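PDB 2E3U: hypothetical protein PH1566 from Pyrococcus horikoshii, which is probably an RNA-binding protein with two KH domains, resembling the pre-ribosomal RNA processing factor Dim2p. Local coordinates for residues A46-K51 with L98-G103; T65-D70 with G74-T79; I122-I127 with R138-I143; V169-N174 with T183-L188. One frame throughout, in Å; residues are numbered along the deposited sequence.

Contact 1 of 4, residues A46-K51 with L98-G103; sequences AVLIGK and LAIGRG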
loop_
_atom_site.group_PDB
_atom_site.type_symbol
_atom_site.label_atom_id
_atom_site.label_comp_id
_atom_site.label_asym_id
_atom_site.label_seq_id
_atom_site.Cartn_x
_atom_site.Cartn_y
_atom_site.Cartn_z
ATOM N N ALA A 46 -13.000 2.300 -9.157
ATOM C CA ALA A 46 -13.830 1.134 -9.388
ATOM C C ALA A 46 -13.457 -0.040 -8.457
ATOM O O ALA A 46 -14.343 -0.739 -7.973
ATOM C CB ALA A 46 -13.811 0.713 -10.910
ATOM N N VAL A 47 -12.162 -0.230 -8.182
ATOM C CA VAL A 47 -11.735 -1.258 -7.209
ATOM C C VAL A 47 -12.024 -0.890 -5.739
ATOM O O VAL A 47 -12.387 -1.770 -4.925
ATOM C CB VAL A 47 -10.265 -1.772 -7.447
ATOM C CG1 VAL A 47 -9.285 -0.690 -7.282
ATOM C CG2 VAL A 47 -9.903 -2.876 -6.487
ATOM N N LEU A 48 -11.891 0.393 -5.403
ATOM C CA LEU A 48 -12.277 0.869 -4.072
ATOM C C LEU A 48 -13.789 0.656 -3.810
ATOM O O LEU A 48 -14.153 0.209 -2.737
ATOM C CB LEU A 48 -11.874 2.339 -3.852
ATOM C CG LEU A 48 -12.317 3.043 -2.546
ATOM C CD1 LEU A 48 -11.611 2.436 -1.359
ATOM C CD2 LEU A 48 -12.032 4.524 -2.580
ATOM N N ILE A 49 -14.636 0.940 -4.810
ATOM C CA ILE A 49 -16.088 0.778 -4.687
ATOM C C ILE A 49 -16.451 -0.697 -4.740
ATOM O O ILE A 49 -17.149 -1.203 -3.849
ATOM C CB ILE A 49 -16.876 1.588 -5.777
ATOM C CG1 ILE A 49 -16.665 3.090 -5.590
ATOM C CG2 ILE A 49 -18.388 1.277 -5.741
ATOM C CD1 ILE A 49 -17.279 3.983 -6.693
ATOM N N GLY A 50 -15.960 -1.384 -5.777
ATOM C CA GLY A 50 -16.218 -2.814 -5.990
ATOM C C GLY A 50 -17.603 -3.132 -6.526
ATOM O O GLY A 50 -18.371 -2.219 -6.850
ATOM N N LYS A 51 -17.917 -4.435 -6.583
ATOM C CA LYS A 51 -19.235 -4.969 -6.984
ATOM C C LYS A 51 -20.400 -4.399 -6.151
ATOM O O LYS A 51 -20.564 -4.741 -4.973
ATOM C CB LYS A 51 -19.223 -6.515 -6.937
ATOM C CG LYS A 51 -20.605 -7.179 -7.076
ATOM C CD LYS A 51 -20.549 -8.712 -7.022
ATOM C CE LYS A 51 -21.963 -9.278 -7.047
ATOM N NZ LYS A 51 -22.036 -10.720 -6.700
ATOM N N LEU A 98 -5.802 4.596 0.552
ATOM C CA LEU A 98 -4.495 4.909 -0.075
ATOM C C LEU A 98 -3.743 3.688 -0.631
ATOM O O LEU A 98 -3.144 3.778 -1.698
ATOM C CB LEU A 98 -3.560 5.617 0.921
ATOM C CG LEU A 98 -3.916 7.042 1.292
ATOM C CD1 LEU A 98 -2.948 7.473 2.386
ATOM C CD2 LEU A 98 -3.797 7.939 -0.001
ATOM N N ALA A 99 -3.755 2.580 0.130
ATOM C CA ALA A 99 -3.140 1.318 -0.278
ATOM C C ALA A 99 -3.809 0.746 -1.561
ATOM O O ALA A 99 -3.120 0.367 -2.497
ATOM C CB ALA A 99 -3.204 0.291 0.878
ATOM N N ILE A 100 -5.145 0.680 -1.577
ATOM C CA ILE A 100 -5.900 0.334 -2.790
ATOM C C ILE A 100 -5.556 1.285 -3.970
ATOM O O ILE A 100 -5.290 0.852 -5.080
ATOM C CB ILE A 100 -7.437 0.319 -2.503
ATOM C CG1 ILE A 100 -7.744 -0.740 -1.430
ATOM C CG2 ILE A 100 -8.265 0.044 -3.819
ATOM C CD1 ILE A 100 -9.198 -0.669 -0.880
ATOM N N GLY A 101 -5.555 2.577 -3.713
ATOM C CA GLY A 101 -5.182 3.546 -4.704
ATOM C C GLY A 101 -3.806 3.363 -5.270
ATOM O O GLY A 101 -3.596 3.659 -6.455
ATOM N N ARG A 102 -2.866 2.883 -4.450
ATOM C CA ARG A 102 -1.495 2.627 -4.898
ATOM C C ARG A 102 -1.258 1.181 -5.395
ATOM O O ARG A 102 -0.125 0.647 -5.384
ATOM C CB ARG A 102 -0.522 2.997 -3.771
ATOM C CG ARG A 102 -0.437 4.489 -3.508
ATOM C CD ARG A 102 0.325 5.171 -4.650
ATOM N NE ARG A 102 -0.523 5.717 -5.694
ATOM C CZ ARG A 102 -0.181 5.818 -6.980
ATOM N NH1 ARG A 102 0.986 5.354 -7.431
ATOM N NH2 ARG A 102 -1.035 6.361 -7.833
ATOM N N GLY A 103 -2.345 0.519 -5.756
ATOM C CA GLY A 103 -2.228 -0.760 -6.424
ATOM C C GLY A 103 -2.407 -2.028 -5.619
ATOM O O GLY A 103 -2.382 -3.097 -6.221
#

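Contact 2 of 4, residues T65-D70 with G74-T79; sequences TKITID and GEVWIT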
loop_
_atom_site.group_PDB
_atom_site.type_symbol
_atom_site.label_atom_id
_atom_site.label_comp_id
_atom_site.label_asym_id
_atom_site.label_seq_id
_atom_site.Cartn_x
_atom_site.Cartn_y
_atom_site.Cartn_z
ATOM N N THR A 65 -16.370 3.576 9.848
ATOM C CA THR A 65 -16.246 4.907 9.287
ATOM C C THR A 65 -17.159 5.041 8.077
ATOM O O THR A 65 -17.724 4.064 7.565
ATOM C CB THR A 65 -14.790 5.198 8.852
ATOM O OG1 THR A 65 -14.378 4.220 7.875
ATOM C CG2 THR A 65 -13.838 5.235 10.096
ATOM N N LYS A 66 -17.294 6.257 7.607
ATOM C CA LYS A 66 -18.076 6.511 6.414
ATOM C C LYS A 66 -17.030 6.931 5.414
ATOM O O LYS A 66 -16.207 7.787 5.703
ATOM C CB LYS A 66 -19.115 7.617 6.669
ATOM C CG LYS A 66 -19.816 8.147 5.414
ATOM C CD LYS A 66 -20.419 9.529 5.647
ATOM C CE LYS A 66 -21.428 9.563 6.808
ATOM N NZ LYS A 66 -22.645 8.742 6.511
ATOM N N ILE A 67 -17.058 6.299 4.250
ATOM C CA ILE A 67 -16.225 6.658 3.107
ATOM C C ILE A 67 -17.084 7.323 2.040
ATOM O O ILE A 67 -18.134 6.802 1.656
ATOM C CB ILE A 67 -15.476 5.376 2.599
ATOM C CG1 ILE A 67 -14.477 4.967 3.715
ATOM C CG2 ILE A 67 -14.816 5.607 1.246
ATOM C CD1 ILE A 67 -14.066 3.546 3.706
ATOM N N THR A 68 -16.676 8.506 1.598
ATOM C CA THR A 68 -17.424 9.200 0.570
ATOM C C THR A 68 -16.516 9.346 -0.631
ATOM O O THR A 68 -15.423 9.877 -0.507
ATOM C CB THR A 68 -17.917 10.589 1.042
ATOM O OG1 THR A 68 -18.666 10.440 2.252
ATOM C CG2 THR A 68 -18.816 11.250 -0.041
ATOM N N ILE A 69 -16.962 8.874 -1.794
ATOM C CA ILE A 69 -16.115 8.903 -2.983
ATOM C C ILE A 69 -16.653 9.856 -4.058
ATOM O O ILE A 69 -17.837 9.835 -4.384
ATOM C CB ILE A 69 -15.912 7.508 -3.563
ATOM C CG1 ILE A 69 -15.440 6.534 -2.470
ATOM C CG2 ILE A 69 -14.892 7.559 -4.754
ATOM C CD1 ILE A 69 -15.431 5.102 -2.892
ATOM N N ASP A 70 -15.786 10.710 -4.593
ATOM C CA ASP A 70 -16.112 11.419 -5.835
ATOM C C ASP A 70 -15.580 10.559 -7.007
ATOM O O ASP A 70 -14.373 10.393 -7.160
ATOM C CB ASP A 70 -15.435 12.780 -5.803
ATOM C CG ASP A 70 -16.004 13.757 -6.789
ATOM O OD1 ASP A 70 -16.054 14.956 -6.412
ATOM O OD2 ASP A 70 -16.368 13.370 -7.930
ATOM N N GLY A 74 -11.642 11.179 -8.100
ATOM C CA GLY A 74 -10.841 10.248 -7.296
ATOM C C GLY A 74 -10.670 10.757 -5.882
ATOM O O GLY A 74 -9.920 10.185 -5.135
ATOM N N GLU A 75 -11.391 11.833 -5.514
ATOM C CA GLU A 75 -11.314 12.368 -4.176
ATOM C C GLU A 75 -12.069 11.490 -3.186
ATOM O O GLU A 75 -13.202 11.102 -3.457
ATOM C CB GLU A 75 -11.876 13.795 -4.149
ATOM C CG GLU A 75 -10.885 14.835 -4.672
ATOM C CD GLU A 75 -11.511 16.194 -4.835
ATOM O OE1 GLU A 75 -12.407 16.329 -5.688
ATOM O OE2 GLU A 75 -11.112 17.134 -4.116
ATOM N N VAL A 76 -11.455 11.192 -2.032
ATOM C CA VAL A 76 -12.114 10.370 -1.010
ATOM C C VAL A 76 -12.032 11.005 0.364
ATOM O O VAL A 76 -10.969 11.452 0.784
ATOM C CB VAL A 76 -11.556 8.909 -0.938
ATOM C CG1 VAL A 76 -12.453 8.003 -0.051
ATOM C CG2 VAL A 76 -11.379 8.289 -2.368
ATOM N N TRP A 77 -13.184 11.039 1.039
ATOM C CA TRP A 77 -13.326 11.516 2.406
ATOM C C TRP A 77 -13.598 10.346 3.366
ATOM O O TRP A 77 -14.540 9.590 3.180
ATOM C CB TRP A 77 -14.483 12.554 2.498
ATOM C CG TRP A 77 -14.229 13.810 1.747
ATOM C CD1 TRP A 77 -13.752 14.972 2.264
ATOM C CD2 TRP A 77 -14.466 14.068 0.332
ATOM N NE1 TRP A 77 -13.640 15.913 1.279
ATOM C CE2 TRP A 77 -14.084 15.399 0.090
ATOM C CE3 TRP A 77 -14.965 13.299 -0.738
ATOM C CZ2 TRP A 77 -14.161 16.000 -1.194
ATOM C CZ3 TRP A 77 -15.059 13.894 -2.017
ATOM C CH2 TRP A 77 -14.659 15.237 -2.229
ATOM N N ILE A 78 -12.785 10.223 4.407
ATOM C CA ILE A 78 -12.983 9.231 5.423
ATOM C C ILE A 78 -13.429 9.936 6.685
ATOM O O ILE A 78 -12.681 10.716 7.266
ATOM C CB ILE A 78 -11.722 8.350 5.669
ATOM C CG1 ILE A 78 -11.254 7.668 4.375
ATOM C CG2 ILE A 78 -12.010 7.296 6.769
ATOM C CD1 ILE A 78 -10.222 8.485 3.502
ATOM N N THR A 79 -14.662 9.674 7.100
ATOM C CA THR A 79 -15.236 10.389 8.232
ATOM C C THR A 79 -15.646 9.451 9.370
ATOM O O THR A 79 -16.070 8.310 9.151
ATOM C CB THR A 79 -16.411 11.339 7.820
ATOM O OG1 THR A 79 -17.376 10.602 7.077
ATOM C CG2 THR A 79 -15.947 12.449 6.922
HETATM O O HOH W 1 -16.854 10.393 4.524
#

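Contact 3 of 4, residues I122-I127 with R138-I143; sequences INLTDI and RVRGRI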
loop_
_atom_site.group_PDB
_atom_site.type_symbol
_atom_site.label_atom_id
_atom_site.label_comp_id
_atom_site.label_asym_id
_atom_site.label_seq_id
_atom_site.Cartn_x
_atom_site.Cartn_y
_atom_site.Cartn_z
ATOM N N ILE A 122 6.403 5.158 -1.399
ATOM C CA ILE A 122 7.667 5.677 -1.892
ATOM C C ILE A 122 7.501 6.120 -3.344
ATOM O O ILE A 122 7.037 5.345 -4.175
ATOM C CB ILE A 122 8.772 4.565 -1.815
ATOM C CG1 ILE A 122 9.078 4.189 -0.361
ATOM C CG2 ILE A 122 10.044 5.003 -2.491
ATOM C CD1 ILE A 122 9.367 5.413 0.543
ATOM N N ASN A 123 7.881 7.360 -3.649
ATOM C CA ASN A 123 7.947 7.787 -5.047
ATOM C C ASN A 123 9.223 7.219 -5.646
ATOM O O ASN A 123 10.311 7.461 -5.140
ATOM C CB ASN A 123 7.913 9.318 -5.189
ATOM C CG ASN A 123 6.608 9.943 -4.662
ATOM O OD1 ASN A 123 5.512 9.667 -5.173
ATOM N ND2 ASN A 123 6.733 10.816 -3.653
ATOM N N LEU A 124 9.065 6.442 -6.711
ATOM C CA LEU A 124 10.170 5.740 -7.363
ATOM C C LEU A 124 11.246 6.712 -7.772
ATOM O O LEU A 124 12.438 6.376 -7.811
ATOM C CB LEU A 124 9.684 4.982 -8.591
ATOM C CG LEU A 124 8.964 3.657 -8.362
ATOM C CD1 LEU A 124 8.542 3.035 -9.675
ATOM C CD2 LEU A 124 9.830 2.730 -7.568
ATOM N N THR A 125 10.806 7.931 -8.038
ATOM C CA THR A 125 11.672 8.992 -8.478
ATOM C C THR A 125 12.777 9.350 -7.485
ATOM O O THR A 125 13.862 9.753 -7.902
ATOM C CB THR A 125 10.857 10.223 -8.902
ATOM O OG1 THR A 125 11.468 10.764 -10.053
ATOM C CG2 THR A 125 10.767 11.287 -7.808
ATOM N N ASP A 126 12.535 9.199 -6.182
ATOM C CA ASP A 126 13.578 9.630 -5.258
ATOM C C ASP A 126 14.300 8.495 -4.550
ATOM O O ASP A 126 14.856 8.683 -3.457
ATOM C CB ASP A 126 13.152 10.804 -4.348
ATOM C CG ASP A 126 11.893 10.530 -3.578
ATOM O OD1 ASP A 126 11.961 9.720 -2.636
ATOM O OD2 ASP A 126 10.855 11.157 -3.887
ATOM N N ILE A 127 14.315 7.331 -5.206
ATOM C CA ILE A 127 15.141 6.202 -4.765
ATOM C C ILE A 127 16.143 5.777 -5.843
ATOM O O ILE A 127 16.904 4.818 -5.647
ATOM C CB ILE A 127 14.303 4.999 -4.237
ATOM C CG1 ILE A 127 13.407 4.412 -5.334
ATOM C CG2 ILE A 127 13.516 5.406 -2.981
ATOM C CD1 ILE A 127 12.624 3.210 -4.924
ATOM N N ARG A 138 12.194 0.629 -16.051
ATOM C CA ARG A 138 13.402 -0.134 -15.735
ATOM C C ARG A 138 13.571 -0.319 -14.223
ATOM O O ARG A 138 14.033 -1.369 -13.776
ATOM C CB ARG A 138 14.641 0.546 -16.324
ATOM C CG ARG A 138 14.396 1.316 -17.637
ATOM C CD ARG A 138 14.193 0.397 -18.834
ATOM N NE ARG A 138 15.450 0.061 -19.493
ATOM C CZ ARG A 138 15.896 0.627 -20.612
ATOM N NH1 ARG A 138 15.187 1.574 -21.218
ATOM N NH2 ARG A 138 17.051 0.237 -21.129
ATOM N N VAL A 139 13.209 0.697 -13.446
ATOM C CA VAL A 139 13.234 0.579 -12.008
ATOM C C VAL A 139 12.162 -0.415 -11.540
ATOM O O VAL A 139 12.449 -1.314 -10.732
ATOM C CB VAL A 139 13.188 1.953 -11.259
ATOM C CG1 VAL A 139 11.859 2.675 -11.436
ATOM C CG2 VAL A 139 13.477 1.755 -9.780
ATOM N N ARG A 140 10.958 -0.286 -12.094
ATOM C CA ARG A 140 9.870 -1.199 -11.776
ATOM C C ARG A 140 10.240 -2.642 -12.040
ATOM O O ARG A 140 9.884 -3.504 -11.257
ATOM C CB ARG A 140 8.604 -0.824 -12.532
ATOM C CG ARG A 140 8.108 0.560 -12.153
ATOM C CD ARG A 140 6.662 0.784 -12.494
ATOM N NE ARG A 140 6.480 1.574 -13.716
ATOM C CZ ARG A 140 6.251 1.032 -14.906
ATOM N NH1 ARG A 140 6.078 1.807 -15.967
ATOM N NH2 ARG A 140 6.205 -0.298 -15.030
ATOM N N GLY A 141 10.974 -2.888 -13.128
ATOM C CA GLY A 141 11.361 -4.238 -13.540
ATOM C C GLY A 141 12.425 -4.815 -12.637
ATOM O O GLY A 141 12.465 -6.009 -12.377
ATOM N N ARG A 142 13.297 -3.945 -12.159
ATOM C CA ARG A 142 14.326 -4.309 -11.202
ATOM C C ARG A 142 13.740 -4.710 -9.861
ATOM O O ARG A 142 14.268 -5.616 -9.214
ATOM C CB ARG A 142 15.271 -3.139 -10.980
ATOM C CG ARG A 142 16.292 -2.915 -12.065
ATOM C CD ARG A 142 17.013 -1.608 -11.739
ATOM N NE ARG A 142 18.255 -1.433 -12.483
ATOM C CZ ARG A 142 18.365 -0.768 -13.630
ATOM N NH1 ARG A 142 17.301 -0.213 -14.197
ATOM N NH2 ARG A 142 19.555 -0.666 -14.215
ATOM N N ILE A 143 12.676 -4.030 -9.437
ATOM C CA ILE A 143 11.991 -4.380 -8.172
ATOM C C ILE A 143 11.141 -5.672 -8.303
ATOM O O ILE A 143 11.166 -6.541 -7.420
ATOM C CB ILE A 143 11.146 -3.177 -7.598
ATOM C CG1 ILE A 143 12.064 -1.982 -7.314
ATOM C CG2 ILE A 143 10.419 -3.558 -6.315
ATOM C CD1 ILE A 143 11.400 -0.591 -7.454
#

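Contact 4 of 4, residues V169-N174 with T183-L188; sequences VAIIGN and TAIEKL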
loop_
_atom_site.group_PDB
_atom_site.type_symbol
_atom_site.label_atom_id
_atom_site.label_comp_id
_atom_site.label_asym_id
_atom_site.label_seq_id
_atom_site.Cartn_x
_atom_site.Cartn_y
_atom_site.Cartn_z
ATOM N N VAL A 169 6.182 2.757 -5.149
ATOM C CA VAL A 169 6.157 1.444 -4.530
ATOM C C VAL A 169 5.481 1.691 -3.205
ATOM O O VAL A 169 5.773 2.689 -2.561
ATOM C CB VAL A 169 7.583 0.859 -4.222
ATOM C CG1 VAL A 169 7.518 -0.637 -3.910
ATOM C CG2 VAL A 169 8.477 1.063 -5.364
ATOM N N ALA A 170 4.588 0.795 -2.787
ATOM C CA ALA A 170 3.912 0.942 -1.486
ATOM C C ALA A 170 4.142 -0.322 -0.648
ATOM O O ALA A 170 4.161 -1.413 -1.188
ATOM C CB ALA A 170 2.423 1.219 -1.660
ATOM N N ILE A 171 4.324 -0.152 0.657
ATOM C CA ILE A 171 4.721 -1.217 1.555
ATOM C C ILE A 171 3.782 -1.236 2.750
ATOM O O ILE A 171 3.384 -0.183 3.244
ATOM C CB ILE A 171 6.185 -1.061 2.035
ATOM C CG1 ILE A 171 7.110 -0.723 0.850
ATOM C CG2 ILE A 171 6.647 -2.345 2.754
ATOM C CD1 ILE A 171 8.610 -0.433 1.218
ATOM N N ILE A 172 3.386 -2.439 3.169
ATOM C CA ILE A 172 2.544 -2.645 4.350
ATOM C C ILE A 172 3.240 -3.633 5.242
ATOM O O ILE A 172 3.640 -4.692 4.789
ATOM C CB ILE A 172 1.114 -3.182 4.014
ATOM C CG1 ILE A 172 0.316 -2.151 3.218
ATOM C CG2 ILE A 172 0.375 -3.494 5.306
ATOM C CD1 ILE A 172 -0.942 -2.726 2.527
ATOM N N GLY A 173 3.437 -3.257 6.494
ATOM C CA GLY A 173 4.254 -4.035 7.387
ATOM C C GLY A 173 4.317 -3.402 8.742
ATOM O O GLY A 173 3.910 -2.264 8.907
ATOM N N ASN A 174 4.840 -4.121 9.725
ATOM C CA ASN A 174 5.266 -3.413 10.933
ATOM C C ASN A 174 6.517 -2.571 10.572
ATOM O O ASN A 174 7.115 -2.790 9.520
ATOM C CB ASN A 174 5.458 -4.368 12.127
ATOM C CG ASN A 174 6.685 -5.255 12.000
ATOM O OD1 ASN A 174 6.688 -6.399 12.458
ATOM N ND2 ASN A 174 7.734 -4.729 11.409
ATOM N N THR A 183 14.669 -1.021 2.269
ATOM C CA THR A 183 16.124 -1.151 2.011
ATOM C C THR A 183 16.485 -2.050 0.806
ATOM O O THR A 183 17.285 -1.639 -0.022
ATOM C CB THR A 183 16.873 -1.627 3.261
ATOM O OG1 THR A 183 16.550 -0.753 4.350
ATOM C CG2 THR A 183 18.363 -1.579 3.046
ATOM N N ALA A 184 15.872 -3.238 0.702
ATOM C CA ALA A 184 16.062 -4.135 -0.449
ATOM C C ALA A 184 15.660 -3.458 -1.761
ATOM O O ALA A 184 16.377 -3.528 -2.750
ATOM C CB ALA A 184 15.254 -5.395 -0.258
ATOM N N ILE A 185 14.500 -2.804 -1.743
ATOM C CA ILE A 185 13.945 -2.094 -2.913
ATOM C C ILE A 185 14.881 -0.958 -3.376
ATOM O O ILE A 185 15.129 -0.815 -4.561
ATOM C CB ILE A 185 12.514 -1.557 -2.574
ATOM C CG1 ILE A 185 11.499 -2.704 -2.544
ATOM C CG2 ILE A 185 12.071 -0.384 -3.487
ATOM C CD1 ILE A 185 10.147 -2.288 -1.880
ATOM N N GLU A 186 15.381 -0.165 -2.423
ATOM C CA GLU A 186 16.373 0.875 -2.670
ATOM C C GLU A 186 17.648 0.328 -3.343
ATOM O O GLU A 186 18.069 0.847 -4.368
ATOM C CB GLU A 186 16.695 1.626 -1.362
ATOM C CG GLU A 186 15.613 2.662 -0.955
ATOM C CD GLU A 186 15.849 3.309 0.418
ATOM O OE1 GLU A 186 16.615 2.760 1.258
ATOM O OE2 GLU A 186 15.241 4.364 0.674
ATOM N N LYS A 187 18.242 -0.723 -2.775
ATOM C CA LYS A 187 19.326 -1.469 -3.420
ATOM C C LYS A 187 19.048 -1.903 -4.868
ATOM O O LYS A 187 19.860 -1.690 -5.754
ATOM C CB LYS A 187 19.701 -2.688 -2.576
ATOM C CG LYS A 187 20.458 -2.322 -1.338
ATOM C CD LYS A 187 20.449 -3.446 -0.356
ATOM C CE LYS A 187 20.986 -2.945 0.969
ATOM N NZ LYS A 187 22.485 -2.877 0.917
ATOM N N LEU A 188 17.899 -2.521 -5.092
ATOM C CA LEU A 188 17.506 -2.994 -6.417
ATOM C C LEU A 188 17.316 -1.837 -7.392
ATOM O O LEU A 188 17.681 -1.964 -8.553
ATOM C CB LEU A 188 16.231 -3.821 -6.334
ATOM C CG LEU A 188 16.321 -5.194 -5.682
ATOM C CD1 LEU A 188 14.922 -5.613 -5.207
ATOM C CD2 LEU A 188 16.958 -6.242 -6.607
#

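Contact 1 of 4, residues A46-K51 with L98-G103
Ile100 presents both of its branches to the last turn of helix 42-49 and meets two consecutive residues there, Val47 and Leu48. Its CG2 methyl lies 3.7 Å from Val47 CG1, while its CD1 stands 4.0 Å from Leu48 CD1. The split follows from the torsions: CG2 is anti to the backbone N, and CG1 runs anti to the carbonyl carbon and continues extended to CD1, so one branch serves each partner. Val47 answers with a methyl held between its own backbone N and carbonyl carbon (chi1 63°), whereas Leu48 comes in at about a right angle to Ile100. The backbones approach closely here, with Leu48 CA 6.5 Å from Ile100 CA, and compact aliphatic side chains fill so short a gap: Val47 and Ile100 branch at CB, Leu48 one carbon farther out. Ile59 of helix 54-63 touches both Leu48 and Ile100 and extends this packed side.

The other side is looser. Val47 is only partly buried, and Ala46 and Lys51 are exposed. Gly50, with positive phi, ends helix 42-49 and opens the GXXG loop of this KH domain. Gly103, also with positive phi, closes a Schellman motif at the end of helix 87-101; its N bonds to Ile100 O at 3.0 Å. Arg44 NE binds the same Ile100 carbonyl, so this helix-end oxygen has two donors. With nothing but methyl groups and hydrocarbon meeting across it, the contact between the helices depends on burial and fit of shape, while polar groups are left to the helix ends.

Contact 2 of 4, residues T65-D70 with G74-T79
Trp77 pairs with Thr68 across an antiparallel ladder, and its indole runs back along the neighbouring strand. From CB, 4.1 Å from Thr68 O, the ring is set anti to the carbonyl carbon (chi1 -65°). Its six-membered edge then passes the same Thr68 O, which lies in the ring plane 3.5 Å from CE3. Farther out, CZ3 comes to 4.0 Å from Asp70 CB; Tyr37 of strand 35-39 adds an edge-to-face ring contact. A long, flat indole suits this sheet surface because its six-membered edge can run past Thr68 O as far as Asp70 CB.

The two strands form the beta hairpin of the first KH domain, strand 75-80 being the middle one of its three-stranded antiparallel sheet. Thr68 with Trp77 is a hydrogen-bonded pair: Thr68 N reaches Trp77 O at 2.9 Å, and Trp77 N returns a bond to Thr68 O. Ile67, Ile69, Val76 and Ile78 occupy the opposite face, toward the helices, where Ile67 CG2 rests 3.6 Å from Val76 CG1. On the Trp77 face, one water donates to Lys66 O and Trp77 O and also bonds the hydroxyls of Thr68 and Thr79, at 2.6 Å from Thr79 OG1.

Contact 3 of 4, residues I122-I127 with R138-I143
Leu124 reaches across to helix 136-144 and forks over it, CD1 to Val139 and Arg140 and CD2 to Ile143. This is the second KH domain of the chain, of the type I form: Leu124 follows directly after the edge strand 118-123, in a short 3-10 turn, and helix 136-144 is the first helix of that domain. The leucine has CG anti to its carbonyl carbon (chi1 -78°), which aims the fork at the helix.

Against Val139 it meets at a slant, CD1 lying 3.8 Å from Val139 CG1. The valine holds that methyl between its backbone N and carbonyl carbon, and its short branch suits a buried place close to the helix backbone. Arg140 is met at about a right angle: the same CD1 sits 3.5 Å from Arg140 CG, so it is the hydrocarbon part of the arginine that covers the leucine. Beyond that, the chain bends at chi3 (-102°) and carries the guanidinium away from the apolar patch. One turn farther on, Ile143 also slants across Leu124, and both touch Val169 of the central strand.

Leucine fits because one methyl can serve the neighbours Val139 and Arg140 while the second serves Ile143, about a turn along the helix. The other branch makes the last of these contacts, with Leu124 CD2 3.7 Å from Ile143 CD1.

Contact 4 of 4, residues V169-N174 with T183-L188
Strand 168-173 passes helix 175-189 at a distance set by side chains, the closest pair of CA atoms, Val169 CA and Ile185 CA, being 8.7 Å apart. Into this gap Ile185 sends a single long arm. Its CG1 stands anti to the carbonyl carbon and the chain stays extended (chi2 166°), bringing the terminal CD1 between two strand residues that project toward the helix, Val169 and Ile171.

Both meetings are tip to tip. Ile185 CD1 lies 3.7 Å from Val169 CG1, the methyl that is anti to the valine backbone N, and 3.9 Å from Ile171 CD1, which the isoleucine offers at the end of its own extended chain. Valine is the shorter where strand and helix are nearer, and isoleucine reaches farther; beta-branching also suits both to an extended backbone. Ala170, between them, turns away from the helix. All three touching residues are buried, and Val162 of strand 161-165 packs on both Val169 and Ile185, with Ile154 of helix 149-158 also against Ile185. Central strand against helix 175-189, closed by branched aliphatics, is part of the hydrophobic core typical of a type I KH domain, in which three helices pack on one face of a three-stranded antiparallel sheet.

In the fold
Contacts 1 and 2 belong to the first KH domain, contacts 3 and 4 to the second. Contacts 1, 3 and 4 are buried and apolar; contact 2 is partly buried and combines a backbone ladder with a polar, water-bearing outer face. Contacts 1 and 2 share a core, since Leu48 and Ile49 pack on Ile69. Contacts 3 and 4 use neighbouring strands of one sheet, and Ile127 touches Ile185. Contact 1 touches contact 4 across part of the boundary between the two domains: Ala99 lies against Ile172 and Arg102 against Ala170. Contact 2, by comparison, keeps about 15 Å, nearest atoms, from both contacts of the second domain.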